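Local coordinates for protein peptidase S15/CocE/NonD (Thaumarchaeota archaeon SCGC AB-539-E09, PDB 4PF1) that probably acts as a serine aminopeptidase of the alpha/beta hydrolase fold, cleaving residues from the amino end of peptides, at residues D105-Y110 against S134-D139; D230-Y235 against A433-Y438; G324-G329 against N383-Y388; V375-T380 against D389-E394; A530-G535 against S578-L583. All coordinates share one frame; numbering follows the deposited sequence.

Interaction 1 of 5, residues D105-Y110 against S134-D139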
# COMPACT_ATOMS: atom_id res chain seq x y z
N ASP A 105 -18.30 31.88 -11.13
CA ASP A 105 -17.53 32.45 -10.03
C ASP A 105 -18.41 33.46 -9.31
O ASP A 105 -18.98 34.34 -9.96
CB ASP A 105 -16.24 33.13 -10.55
CG ASP A 105 -15.14 32.21 -11.04
OD1 ASP A 105 -14.91 31.16 -10.39
OD2 ASP A 105 -14.44 32.58 -12.01
N VAL A 106 -18.57 33.30 -7.98
CA VAL A 106 -19.37 34.25 -7.20
C VAL A 106 -18.68 35.62 -7.23
O VAL A 106 -17.47 35.70 -7.50
CB VAL A 106 -19.65 33.78 -5.74
CG1 VAL A 106 -20.46 32.49 -5.72
CG2 VAL A 106 -18.36 33.64 -4.94
N ARG A 107 -19.43 36.70 -6.95
CA ARG A 107 -18.92 38.07 -6.92
C ARG A 107 -17.63 38.17 -6.08
O ARG A 107 -17.57 37.63 -4.97
CB ARG A 107 -20.00 39.02 -6.37
CG ARG A 107 -19.68 40.50 -6.50
CD ARG A 107 -20.78 41.35 -5.89
NE ARG A 107 -21.98 41.39 -6.73
CZ ARG A 107 -22.33 42.41 -7.50
NH1 ARG A 107 -23.43 42.36 -8.24
NH2 ARG A 107 -21.58 43.51 -7.53
N GLY A 108 -16.62 38.82 -6.66
CA GLY A 108 -15.35 39.07 -6.00
C GLY A 108 -14.33 37.95 -5.99
O GLY A 108 -13.25 38.11 -5.41
N LYS A 109 -14.65 36.79 -6.62
CA LYS A 109 -13.73 35.66 -6.63
C LYS A 109 -13.26 35.28 -8.03
O LYS A 109 -14.05 35.26 -8.98
CB LYS A 109 -14.34 34.42 -5.94
CG LYS A 109 -14.38 34.49 -4.40
CD LYS A 109 -13.02 34.85 -3.73
CE LYS A 109 -11.97 33.76 -3.87
NZ LYS A 109 -10.61 34.28 -3.60
N TYR A 110 -11.95 34.95 -8.13
CA TYR A 110 -11.24 34.47 -9.31
C TYR A 110 -11.50 35.31 -10.58
O TYR A 110 -10.96 36.41 -10.71
CB TYR A 110 -11.54 32.98 -9.56
CG TYR A 110 -10.87 32.06 -8.56
CD1 TYR A 110 -9.57 31.60 -8.77
CD2 TYR A 110 -11.52 31.67 -7.40
CE1 TYR A 110 -8.95 30.76 -7.85
CE2 TYR A 110 -10.91 30.82 -6.48
CZ TYR A 110 -9.63 30.36 -6.71
OH TYR A 110 -9.02 29.52 -5.81
N SER A 134 -28.79 36.23 -4.16
CA SER A 134 -30.11 36.01 -4.76
C SER A 134 -30.36 36.93 -5.97
O SER A 134 -30.95 36.48 -6.96
CB SER A 134 -31.23 36.16 -3.73
OG SER A 134 -31.45 37.51 -3.36
N THR A 135 -29.92 38.21 -5.91
CA THR A 135 -30.10 39.15 -7.02
C THR A 135 -29.15 38.79 -8.16
O THR A 135 -29.55 38.85 -9.32
CB THR A 135 -29.93 40.62 -6.58
OG1 THR A 135 -28.55 40.93 -6.41
CG2 THR A 135 -30.72 40.95 -5.33
N ASP A 136 -27.91 38.39 -7.81
CA ASP A 136 -26.90 37.95 -8.78
C ASP A 136 -27.37 36.67 -9.48
O ASP A 136 -27.22 36.56 -10.70
CB ASP A 136 -25.53 37.74 -8.10
CG ASP A 136 -24.75 39.02 -7.83
OD1 ASP A 136 -25.18 40.11 -8.29
OD2 ASP A 136 -23.68 38.94 -7.19
N THR A 137 -28.01 35.75 -8.73
CA THR A 137 -28.58 34.50 -9.26
C THR A 137 -29.70 34.81 -10.25
O THR A 137 -29.74 34.21 -11.32
CB THR A 137 -29.09 33.60 -8.12
OG1 THR A 137 -27.98 33.23 -7.30
CG2 THR A 137 -29.79 32.36 -8.62
N TYR A 138 -30.62 35.75 -9.88
CA TYR A 138 -31.74 36.15 -10.73
C TYR A 138 -31.23 36.69 -12.08
O TYR A 138 -31.77 36.33 -13.12
CB TYR A 138 -32.63 37.21 -10.03
CG TYR A 138 -33.85 37.59 -10.85
CD1 TYR A 138 -33.78 38.57 -11.84
CD2 TYR A 138 -35.08 36.97 -10.64
CE1 TYR A 138 -34.88 38.90 -12.61
CE2 TYR A 138 -36.20 37.30 -11.40
CZ TYR A 138 -36.10 38.27 -12.39
OH TYR A 138 -37.19 38.59 -13.15
N ASP A 139 -30.19 37.56 -12.04
CA ASP A 139 -29.61 38.17 -13.24
C ASP A 139 -28.86 37.12 -14.08
O ASP A 139 -28.84 37.23 -15.31
CB ASP A 139 -28.69 39.34 -12.87
CG ASP A 139 -29.37 40.44 -12.05
OD1 ASP A 139 -30.61 40.56 -12.13
OD2 ASP A 139 -28.65 41.17 -11.33
O HOH W 1 -22.38 36.65 -6.44

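Interaction 2 of 5, residues D230-Y235 against A433-Y438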
# COMPACT_ATOMS: atom_id res chain seq x y z
N ASP A 230 3.45 19.20 12.27
CA ASP A 230 2.42 18.92 13.27
C ASP A 230 1.73 20.23 13.70
O ASP A 230 2.37 21.09 14.32
CB ASP A 230 3.04 18.19 14.48
CG ASP A 230 2.06 17.69 15.53
OD1 ASP A 230 0.87 17.49 15.19
OD2 ASP A 230 2.49 17.47 16.68
N THR A 231 0.44 20.39 13.35
CA THR A 231 -0.34 21.60 13.65
C THR A 231 -0.60 21.76 15.15
O THR A 231 -0.67 22.89 15.63
CB THR A 231 -1.65 21.64 12.85
OG1 THR A 231 -2.45 20.51 13.19
CG2 THR A 231 -1.42 21.69 11.34
N TYR A 232 -0.71 20.63 15.88
CA TYR A 232 -0.90 20.61 17.34
C TYR A 232 0.17 21.47 18.01
O TYR A 232 -0.15 22.36 18.80
CB TYR A 232 -0.86 19.16 17.86
CG TYR A 232 -1.04 19.02 19.36
CD1 TYR A 232 0.03 19.24 20.23
CD2 TYR A 232 -2.26 18.63 19.90
CE1 TYR A 232 -0.13 19.10 21.61
CE2 TYR A 232 -2.42 18.47 21.28
CZ TYR A 232 -1.35 18.71 22.13
OH TYR A 232 -1.49 18.57 23.49
N ASP A 233 1.45 21.22 17.65
CA ASP A 233 2.61 21.94 18.15
C ASP A 233 2.55 23.43 17.78
O ASP A 233 2.74 24.28 18.65
CB ASP A 233 3.89 21.31 17.58
CG ASP A 233 4.86 20.88 18.64
OD1 ASP A 233 5.60 21.74 19.16
OD2 ASP A 233 4.88 19.67 18.97
N ALA A 234 2.24 23.73 16.50
CA ALA A 234 2.17 25.10 15.96
C ALA A 234 1.14 25.97 16.68
O ALA A 234 1.49 27.07 17.13
CB ALA A 234 1.86 25.06 14.47
N TYR A 235 -0.11 25.49 16.82
CA TYR A 235 -1.20 26.24 17.45
C TYR A 235 -1.00 26.38 18.98
O TYR A 235 -1.37 27.42 19.53
CB TYR A 235 -2.56 25.62 17.11
CG TYR A 235 -3.03 25.95 15.70
CD1 TYR A 235 -2.64 25.16 14.62
CD2 TYR A 235 -3.82 27.07 15.45
CE1 TYR A 235 -3.04 25.47 13.32
CE2 TYR A 235 -4.24 27.38 14.15
CZ TYR A 235 -3.84 26.58 13.09
OH TYR A 235 -4.23 26.88 11.81
N ALA A 433 -2.15 23.32 29.34
CA ALA A 433 -0.77 23.20 28.87
C ALA A 433 -0.58 21.86 28.12
O ALA A 433 0.33 21.74 27.30
CB ALA A 433 0.21 23.30 30.04
N LYS A 434 -1.47 20.88 28.39
CA LYS A 434 -1.48 19.58 27.72
C LYS A 434 -2.90 19.30 27.14
O LYS A 434 -3.62 18.45 27.67
CB LYS A 434 -1.05 18.46 28.69
CG LYS A 434 0.45 18.38 28.89
CD LYS A 434 0.81 17.35 29.94
CE LYS A 434 2.28 17.05 29.95
NZ LYS A 434 2.67 16.35 31.20
N PRO A 435 -3.35 20.05 26.10
CA PRO A 435 -4.70 19.80 25.57
C PRO A 435 -4.81 18.43 24.91
O PRO A 435 -3.84 17.91 24.36
CB PRO A 435 -4.90 20.92 24.56
CG PRO A 435 -3.53 21.33 24.15
CD PRO A 435 -2.66 21.12 25.34
N VAL A 436 -6.00 17.83 25.00
CA VAL A 436 -6.28 16.52 24.42
C VAL A 436 -6.27 16.64 22.87
O VAL A 436 -7.01 17.47 22.32
CB VAL A 436 -7.63 15.93 24.94
CG1 VAL A 436 -7.85 14.51 24.41
CG2 VAL A 436 -7.70 15.94 26.47
N PRO A 437 -5.42 15.87 22.15
CA PRO A 437 -5.43 15.96 20.69
C PRO A 437 -6.71 15.35 20.11
O PRO A 437 -7.09 14.24 20.51
CB PRO A 437 -4.17 15.21 20.28
CG PRO A 437 -3.92 14.24 21.38
CD PRO A 437 -4.47 14.84 22.64
N TYR A 438 -7.41 16.09 19.21
CA TYR A 438 -8.68 15.64 18.61
C TYR A 438 -8.48 14.38 17.77
O TYR A 438 -9.41 13.60 17.57
CB TYR A 438 -9.36 16.76 17.79
CG TYR A 438 -8.88 16.94 16.36
CD1 TYR A 438 -7.61 17.45 16.09
CD2 TYR A 438 -9.74 16.74 15.28
CE1 TYR A 438 -7.18 17.66 14.77
CE2 TYR A 438 -9.33 16.97 13.97
CZ TYR A 438 -8.05 17.42 13.72
OH TYR A 438 -7.65 17.65 12.42

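Interaction 3 of 5, residues G324-G329 against N383-Y388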
# COMPACT_ATOMS: atom_id res chain seq x y z
N GLY A 324 -27.49 10.47 4.54
CA GLY A 324 -26.65 9.33 4.17
C GLY A 324 -25.47 9.09 5.09
O GLY A 324 -25.15 9.94 5.93
N PRO A 325 -24.78 7.92 4.94
CA PRO A 325 -23.61 7.64 5.81
C PRO A 325 -22.36 8.30 5.23
O PRO A 325 -21.39 7.63 4.87
CB PRO A 325 -23.53 6.11 5.75
CG PRO A 325 -23.99 5.78 4.36
CD PRO A 325 -25.00 6.84 3.96
N TRP A 326 -22.42 9.61 5.11
CA TRP A 326 -21.41 10.35 4.38
C TRP A 326 -20.65 11.34 5.19
O TRP A 326 -21.19 11.96 6.10
CB TRP A 326 -22.09 11.09 3.21
CG TRP A 326 -22.89 10.20 2.29
CD1 TRP A 326 -22.49 9.01 1.76
CD2 TRP A 326 -24.18 10.47 1.74
NE1 TRP A 326 -23.46 8.51 0.92
CE2 TRP A 326 -24.51 9.39 0.89
CE3 TRP A 326 -25.09 11.54 1.87
CZ2 TRP A 326 -25.74 9.32 0.21
CZ3 TRP A 326 -26.31 11.46 1.21
CH2 TRP A 326 -26.61 10.37 0.37
N ASN A 327 -19.39 11.56 4.79
CA ASN A 327 -18.59 12.64 5.30
C ASN A 327 -18.98 13.90 4.50
O ASN A 327 -19.95 13.85 3.74
CB ASN A 327 -17.08 12.31 5.23
CG ASN A 327 -16.48 12.18 3.85
OD1 ASN A 327 -17.06 12.55 2.83
ND2 ASN A 327 -15.25 11.70 3.79
N HIS A 328 -18.21 14.99 4.61
CA HIS A 328 -18.54 16.24 3.94
C HIS A 328 -18.76 16.14 2.39
O HIS A 328 -19.70 16.76 1.88
CB HIS A 328 -17.50 17.31 4.24
CG HIS A 328 -17.90 18.66 3.78
ND1 HIS A 328 -19.14 19.19 4.09
CD2 HIS A 328 -17.23 19.55 3.01
CE1 HIS A 328 -19.19 20.37 3.50
NE2 HIS A 328 -18.05 20.63 2.85
N GLY A 329 -17.92 15.39 1.67
CA GLY A 329 -18.02 15.33 0.21
C GLY A 329 -18.58 14.06 -0.41
O GLY A 329 -18.78 14.02 -1.63
N ASN A 383 -27.05 -1.14 7.82
CA ASN A 383 -26.71 -0.83 6.41
C ASN A 383 -27.94 -0.89 5.49
O ASN A 383 -27.96 -1.63 4.50
CB ASN A 383 -25.58 -1.74 5.90
CG ASN A 383 -24.26 -1.48 6.57
OD1 ASN A 383 -23.67 -0.40 6.46
ND2 ASN A 383 -23.76 -2.47 7.30
N ALA A 384 -28.98 -0.10 5.81
CA ALA A 384 -30.21 -0.07 5.04
C ALA A 384 -30.81 1.33 4.96
O ALA A 384 -30.74 2.09 5.93
CB ALA A 384 -31.23 -1.03 5.65
N TRP A 385 -31.39 1.66 3.79
CA TRP A 385 -32.08 2.92 3.55
C TRP A 385 -33.52 2.78 4.02
O TRP A 385 -34.16 1.75 3.75
CB TRP A 385 -32.05 3.29 2.06
CG TRP A 385 -30.75 3.86 1.58
CD1 TRP A 385 -29.80 3.24 0.82
CD2 TRP A 385 -30.30 5.22 1.74
NE1 TRP A 385 -28.77 4.10 0.53
CE2 TRP A 385 -29.05 5.33 1.08
CE3 TRP A 385 -30.81 6.34 2.41
CZ2 TRP A 385 -28.31 6.52 1.07
CZ3 TRP A 385 -30.08 7.52 2.39
CH2 TRP A 385 -28.85 7.60 1.73
N HIS A 386 -34.03 3.78 4.73
CA HIS A 386 -35.40 3.73 5.24
C HIS A 386 -36.22 4.89 4.73
O HIS A 386 -35.70 5.99 4.54
CB HIS A 386 -35.42 3.73 6.78
CG HIS A 386 -34.68 2.58 7.40
ND1 HIS A 386 -35.21 1.31 7.42
CD2 HIS A 386 -33.48 2.57 8.03
CE1 HIS A 386 -34.32 0.56 8.04
NE2 HIS A 386 -33.26 1.27 8.42
N ARG A 387 -37.52 4.66 4.54
CA ARG A 387 -38.50 5.68 4.17
C ARG A 387 -39.19 6.15 5.45
O ARG A 387 -39.85 5.34 6.12
CB ARG A 387 -39.53 5.11 3.18
CG ARG A 387 -38.97 4.74 1.81
CD ARG A 387 -40.04 4.13 0.91
NE ARG A 387 -41.15 5.07 0.68
CZ ARG A 387 -41.23 5.88 -0.37
NH1 ARG A 387 -40.28 5.87 -1.31
NH2 ARG A 387 -42.25 6.72 -0.50
N TYR A 388 -38.98 7.41 5.83
CA TYR A 388 -39.59 7.96 7.05
C TYR A 388 -40.50 9.14 6.72
O TYR A 388 -40.24 9.87 5.76
CB TYR A 388 -38.51 8.39 8.07
CG TYR A 388 -37.71 7.25 8.68
CD1 TYR A 388 -38.32 6.05 9.03
CD2 TYR A 388 -36.36 7.41 8.99
CE1 TYR A 388 -37.60 5.01 9.62
CE2 TYR A 388 -35.63 6.39 9.59
CZ TYR A 388 -36.25 5.19 9.90
OH TYR A 388 -35.53 4.17 10.48

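Interaction 4 of 5, residues V375-T380 against D389-E394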
# COMPACT_ATOMS: atom_id res chain seq x y z
N VAL A 375 -38.46 11.80 4.48
CA VAL A 375 -37.11 11.57 5.01
C VAL A 375 -36.57 10.23 4.47
O VAL A 375 -37.24 9.20 4.55
CB VAL A 375 -37.07 11.64 6.57
CG1 VAL A 375 -35.70 11.24 7.11
CG2 VAL A 375 -37.46 13.03 7.07
N LEU A 376 -35.37 10.28 3.89
CA LEU A 376 -34.66 9.11 3.39
C LEU A 376 -33.40 8.99 4.23
O LEU A 376 -32.50 9.82 4.12
CB LEU A 376 -34.36 9.27 1.89
CG LEU A 376 -33.75 8.06 1.16
CD1 LEU A 376 -34.67 6.83 1.24
CD2 LEU A 376 -33.48 8.39 -0.29
N SER A 377 -33.40 8.04 5.18
CA SER A 377 -32.31 7.89 6.14
C SER A 377 -31.59 6.55 6.00
O SER A 377 -32.23 5.50 5.96
CB SER A 377 -32.84 8.06 7.56
OG SER A 377 -31.86 7.74 8.54
N TYR A 378 -30.26 6.60 5.94
CA TYR A 378 -29.43 5.40 5.91
C TYR A 378 -29.04 5.06 7.33
O TYR A 378 -28.47 5.90 8.03
CB TYR A 378 -28.20 5.59 5.03
CG TYR A 378 -27.37 4.33 4.83
CD1 TYR A 378 -26.46 3.91 5.79
CD2 TYR A 378 -27.46 3.60 3.65
CE1 TYR A 378 -25.67 2.78 5.60
CE2 TYR A 378 -26.68 2.47 3.44
CZ TYR A 378 -25.78 2.06 4.41
OH TYR A 378 -24.98 0.97 4.20
N GLU A 379 -29.36 3.84 7.75
CA GLU A 379 -29.05 3.37 9.10
C GLU A 379 -27.74 2.61 9.09
O GLU A 379 -27.63 1.57 8.42
CB GLU A 379 -30.20 2.49 9.61
CG GLU A 379 -30.09 2.10 11.08
CD GLU A 379 -31.19 1.20 11.60
OE1 GLU A 379 -31.94 0.63 10.77
OE2 GLU A 379 -31.31 1.06 12.83
N THR A 380 -26.74 3.11 9.83
CA THR A 380 -25.44 2.45 9.96
C THR A 380 -25.59 1.24 10.90
O THR A 380 -26.57 1.17 11.65
CB THR A 380 -24.33 3.44 10.39
OG1 THR A 380 -24.77 4.22 11.50
CG2 THR A 380 -23.90 4.36 9.25
N ASP A 389 -41.55 9.34 7.52
CA ASP A 389 -42.51 10.44 7.34
C ASP A 389 -42.04 11.70 8.06
O ASP A 389 -42.52 12.80 7.75
CB ASP A 389 -43.90 10.02 7.84
CG ASP A 389 -44.55 8.92 7.02
OD1 ASP A 389 -44.39 8.93 5.78
OD2 ASP A 389 -45.24 8.07 7.61
N ASP A 390 -41.13 11.55 9.04
CA ASP A 390 -40.58 12.64 9.84
C ASP A 390 -39.20 12.25 10.38
O ASP A 390 -38.83 11.07 10.36
CB ASP A 390 -41.54 12.98 11.00
CG ASP A 390 -41.45 14.40 11.55
OD1 ASP A 390 -40.44 15.09 11.26
OD2 ASP A 390 -42.38 14.82 12.28
N TRP A 391 -38.43 13.25 10.87
CA TRP A 391 -37.14 13.00 11.49
C TRP A 391 -37.10 13.60 12.91
O TRP A 391 -37.22 14.82 13.06
CB TRP A 391 -35.98 13.53 10.63
CG TRP A 391 -34.63 13.17 11.17
CD1 TRP A 391 -33.72 14.01 11.74
CD2 TRP A 391 -34.08 11.85 11.26
NE1 TRP A 391 -32.62 13.30 12.15
CE2 TRP A 391 -32.81 11.97 11.87
CE3 TRP A 391 -34.52 10.57 10.87
CZ2 TRP A 391 -31.97 10.87 12.09
CZ3 TRP A 391 -33.70 9.48 11.11
CH2 TRP A 391 -32.44 9.63 11.72
N PRO A 392 -36.98 12.77 13.97
CA PRO A 392 -36.86 11.29 13.97
C PRO A 392 -38.19 10.59 13.66
O PRO A 392 -39.24 11.21 13.81
CB PRO A 392 -36.39 11.00 15.41
CG PRO A 392 -37.02 12.08 16.22
CD PRO A 392 -36.97 13.31 15.35
N PRO A 393 -38.18 9.29 13.24
CA PRO A 393 -39.46 8.61 12.97
C PRO A 393 -40.31 8.45 14.23
O PRO A 393 -39.77 8.21 15.31
CB PRO A 393 -39.03 7.24 12.41
CG PRO A 393 -37.65 7.04 12.91
CD PRO A 393 -37.03 8.40 12.99
N GLU A 394 -41.62 8.63 14.08
CA GLU A 394 -42.57 8.54 15.20
C GLU A 394 -43.40 7.26 15.11
O GLU A 394 -43.00 6.30 14.45
CB GLU A 394 -43.48 9.78 15.23
CG GLU A 394 -42.74 11.08 15.50
CD GLU A 394 -43.51 12.37 15.28
OE1 GLU A 394 -44.64 12.32 14.74
OE2 GLU A 394 -42.96 13.45 15.62

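Interaction 5 of 5, residues A530-G535 against S578-L583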
# COMPACT_ATOMS: atom_id res chain seq x y z
N ALA A 530 -20.56 13.24 18.14
CA ALA A 530 -19.80 14.00 19.13
C ALA A 530 -19.82 15.49 18.85
O ALA A 530 -19.80 15.90 17.69
CB ALA A 530 -18.36 13.50 19.17
N ASP A 531 -19.84 16.30 19.91
CA ASP A 531 -19.77 17.75 19.78
C ASP A 531 -19.18 18.40 21.02
O ASP A 531 -18.89 17.72 22.01
CB ASP A 531 -21.13 18.38 19.40
CG ASP A 531 -20.99 19.40 18.28
OD1 ASP A 531 -19.98 20.14 18.26
OD2 ASP A 531 -21.88 19.44 17.40
N ILE A 532 -18.96 19.72 20.95
CA ILE A 532 -18.34 20.52 22.01
C ILE A 532 -19.21 21.73 22.36
O ILE A 532 -19.88 22.29 21.49
CB ILE A 532 -16.90 20.95 21.55
CG1 ILE A 532 -16.16 21.79 22.63
CG2 ILE A 532 -16.92 21.66 20.18
CD1 ILE A 532 -14.65 22.01 22.37
N PHE A 533 -19.20 22.12 23.63
CA PHE A 533 -19.93 23.29 24.11
C PHE A 533 -18.98 24.21 24.86
O PHE A 533 -18.31 23.77 25.79
CB PHE A 533 -21.11 22.85 25.02
CG PHE A 533 -22.11 23.95 25.32
CD1 PHE A 533 -21.80 24.97 26.22
CD2 PHE A 533 -23.38 23.92 24.76
CE1 PHE A 533 -22.72 25.98 26.49
CE2 PHE A 533 -24.31 24.92 25.05
CZ PHE A 533 -23.97 25.95 25.91
N ARG A 534 -18.94 25.50 24.47
CA ARG A 534 -18.12 26.49 25.18
C ARG A 534 -18.93 27.03 26.35
O ARG A 534 -19.93 27.73 26.15
CB ARG A 534 -17.64 27.61 24.24
CG ARG A 534 -16.58 28.51 24.87
CD ARG A 534 -15.51 28.90 23.88
NE ARG A 534 -14.47 27.88 23.76
CZ ARG A 534 -13.43 27.96 22.93
NH1 ARG A 534 -13.30 29.01 22.12
NH2 ARG A 534 -12.53 26.99 22.88
N GLY A 535 -18.53 26.62 27.56
CA GLY A 535 -19.20 26.89 28.83
C GLY A 535 -19.61 28.31 29.15
O GLY A 535 -20.58 28.52 29.89
N SER A 578 -12.30 18.03 28.12
CA SER A 578 -12.39 19.49 28.19
C SER A 578 -11.57 20.24 27.11
O SER A 578 -11.45 21.47 27.17
CB SER A 578 -11.99 19.98 29.57
OG SER A 578 -13.00 19.71 30.52
N SER A 579 -11.04 19.50 26.11
CA SER A 579 -10.29 20.07 24.99
C SER A 579 -10.35 19.14 23.78
O SER A 579 -10.53 17.93 23.94
CB SER A 579 -8.84 20.36 25.39
OG SER A 579 -8.20 19.23 25.95
N TRP A 580 -10.24 19.72 22.58
CA TRP A 580 -10.31 19.05 21.27
C TRP A 580 -9.39 19.83 20.33
O TRP A 580 -9.86 20.56 19.46
CB TRP A 580 -11.78 19.07 20.78
CG TRP A 580 -12.38 17.74 20.41
CD1 TRP A 580 -11.77 16.52 20.43
CD2 TRP A 580 -13.71 17.53 19.93
NE1 TRP A 580 -12.65 15.55 20.00
CE2 TRP A 580 -13.84 16.14 19.67
CE3 TRP A 580 -14.81 18.37 19.68
CZ2 TRP A 580 -15.04 15.58 19.20
CZ3 TRP A 580 -15.99 17.81 19.21
CH2 TRP A 580 -16.09 16.44 18.97
N PHE A 581 -8.08 19.70 20.56
CA PHE A 581 -7.01 20.51 19.97
C PHE A 581 -6.23 19.80 18.84
O PHE A 581 -6.06 18.59 18.90
CB PHE A 581 -6.06 20.89 21.12
CG PHE A 581 -5.17 22.08 20.89
CD1 PHE A 581 -5.67 23.37 20.99
CD2 PHE A 581 -3.83 21.91 20.57
CE1 PHE A 581 -4.85 24.47 20.75
CE2 PHE A 581 -3.00 23.01 20.33
CZ PHE A 581 -3.52 24.29 20.43
N PRO A 582 -5.71 20.51 17.79
CA PRO A 582 -5.74 21.97 17.56
C PRO A 582 -6.95 22.48 16.78
O PRO A 582 -7.04 23.69 16.55
CB PRO A 582 -4.45 22.20 16.76
CG PRO A 582 -4.31 20.96 15.93
CD PRO A 582 -4.91 19.83 16.75
N LEU A 583 -7.88 21.58 16.36
CA LEU A 583 -9.09 21.96 15.62
C LEU A 583 -9.82 23.08 16.35
O LEU A 583 -10.10 24.12 15.75
CB LEU A 583 -10.02 20.73 15.41
CG LEU A 583 -11.36 20.96 14.67
CD1 LEU A 583 -11.17 21.72 13.33
CD2 LEU A 583 -12.07 19.65 14.42

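Interaction 1 of 5, residues D105-Y110 against S134-D139
Arg-107 grips the carboxylate of Asp-136 side-on, with two nitrogens for two oxygens. NH1 of Arg-107 donates to OD1 of Asp-136 at 2.9 Å, an almost straight bond (175°), while NE of Arg-107 reaches OD2 of Asp-136 at 3.0 Å. Each oxygen accepts through its syn lone pair, and guanidinium and carboxylate lie only 15° from coplanar, the geometry of a bidentate salt bridge. The arginine chain runs extended through chi2 and bends at chi3 (-74°), which brings NE as well as NH1 to the acid. One water ties the same pair together again, accepting from the backbone N of Arg-107 and donating to OD2 of Asp-136 at 2.7 Å. In the alpha/beta hydrolase fold this pins the loop after strand 100-105, where Val-106 to Lys-109 form a type II turn, to helix 133-147. The remaining nitrogen, NH2 of Arg-107, forms a salt bridge with Asp-43, and Leu-47 of strand 46-54 packs against both Arg-107 and Asp-136.

Interaction 2 of 5, residues D230-Y235 against A433-Y438
Where helix 231-238 of the catalytic region meets the loop after strand 425-430, in the C-terminal non-catalytic region, Tyr-232 spans the interface. Its hydroxyl donates to the carbonyl O of Pro-435, with OH and O 2.6 Å apart; the donor lies in the carbonyl plane on a lone pair, at a C=O...donor angle of 139°. CG stands anti to the backbone N (chi1 180°), carrying the phenol out from the helix to the loop. Two prolines flank the reach: CG of Pro-435 lies 4.0 Å from CZ of Tyr-232, and CB of Pro-437 approaches CE2 of Tyr-232 at 3.8 Å. A phenylalanine here would probably keep much of the proline packing but leave the buried Pro-435 carbonyl without this donor. The tyrosine ring also meets Phe-581 edge-to-face, Ser-466 of the second subunit packs on Tyr-232 and Pro-437, and Asp-230 forms a salt bridge with Arg-441. A single hydrogen bond between these segments, set in proline packing, belongs to the junction of the alpha/beta hydrolase and C-terminal regions of an S15-family chain.

Interaction 3 of 5, residues G324-G329 against N383-Y388
The indole of Trp-385 presents its edge to Trp-326: CZ2 of Trp-326 lies in the plane of the Trp-385 ring, and the two CH2 atoms of Trp-326 and Trp-385 are 3.8 Å apart. Their six-membered rings stand 5.8 Å between centroids with planes at 54°, an oblique pairing. One face of Trp-326 carries CA of Gly-324, 3.5 Å above the plane and displaced to the rim, with CD of Pro-325 beside it. The same glycine CA comes within 3.7 Å of CH2 of Trp-385, where a side chain would meet the Trp-326 ring. In the large mixed sheet of the hydrolase fold, Gly-324 ends strand 319-324, and Trp-385 sits on strand 384-388, two strands away and outermost within the chain; the two indoles meet over one face of the intervening strand 375-379, the side on which Leu-376 touches Trp-385. Farther along the loop, His-328 has charge-relay geometry with Asp-295 and Ser-161, consistent with a catalytic triad. NE1 of Trp-326 is hydrogen-bonded to Thr-347, while the ring of Trp-385 stacks on Trp-350.

Interaction 4 of 5, residues V375-T380 against D389-E394
Val-375 and Asp-389 bring the two backbones together, their CA atoms 6.0 Å apart, with no hydrogen bond across the segments. The contact is made instead by side chains, with Trp-391 laid over two residues on one side of strand 375-379. CG2 of Val-375 touches CB of Trp-391 at 3.9 Å and the carbonyl C of Asp-390 at 3.8 Å, whereas its other methyl, CG1, approaches CE3 of Trp-391 at 4.0 Å. Further along the strand, OG of Ser-377 lies 3.6 Å from CZ3 of Trp-391, obliquely to the ring. Chi1 of Trp-391 (-174°) sets CG anti to the backbone nitrogen and extends the indole along the strand from valine to serine. Strands 375-379 and 384-388 form an antiparallel hairpin at the edge of the mixed sheet, and the chain leaving it folds back over the first strand. NE1 of Trp-391 is hydrogen-bonded to OE1 of Gln-561, and Ser-377 OG to Ser-563. A serine in place of Trp-391 would probably open a gap beside CG1 of Val-375 and Ser-377 and leave Gln-561 without its indole partner. OD1 of Asp-390 accepts from N of Trp-391 at 2.8 Å, 28° out of the carboxylate plane, and also hydrogen-bonds Tyr-306 on helix 301-309.

Interaction 5 of 5, residues A530-G535 against S578-L583
Trp-580 spreads the six-membered part of its indole along three consecutive residues of strand 525-534. At the far end CH2 of Trp-580 meets CB of Ala-530 at 3.7 Å, the methyl lying near the ring plane at its edge. In the middle, CZ3 of Trp-580 rests 3.7 Å from the carbonyl C of Asp-531, an approach to backbone rather than side chain. Nearer the indole's root, CE3 of Trp-580 is 3.8 Å from CB of Ile-532 and 3.9 Å from CG2 of Ile-532, which lies in the ring plane. Chi1 of Trp-580 is -126°, away from the staggered values, and with chi2 near zero (-1°) it turns the CE3 side of the indole to the isoleucine. The Asp-531 carboxylate takes another direction: its OD1 accepts from N of Ile-532 at 2.9 Å through the anti lone pair and is also hydrogen-bonded to His-198. Val-504 of the neighbouring strand 502-510 and Trp-456, edge-to-face, add to the packing around Trp-580. No hydrogen bond joins the two segments; a buried aromatic from the loop after strand 571-577 closes against strand 525-534, outermost in its antiparallel sheet within this chain, consistent with the jelly-roll-like beta sandwich of the S15 C-terminal domain.

Interactions 1, 2, 3 and 5 are buried, while interaction 4 is partly buried. Chemistry separates them: interaction 1 is a charged clasp within the catalytic region, interaction 2 combines one neutral hydrogen bond with proline packing, and interactions 3, 4 and 5 rest on tryptophans without a hydrogen bond between their segments. Interactions 3 and 4 share a hairpin at the sheet edge, their centres 9 Å apart, with His-386 NE2 hydrogen-bonded to Glu-379 OE1. Interactions 2 and 5, centres 12 Å apart, meet through Val-436 and Ser-579 and through Tyr-438 and Phe-581. Interaction 1 stands apart, its nearest neighbour being interaction 3 at about 15 Å between nearest atoms.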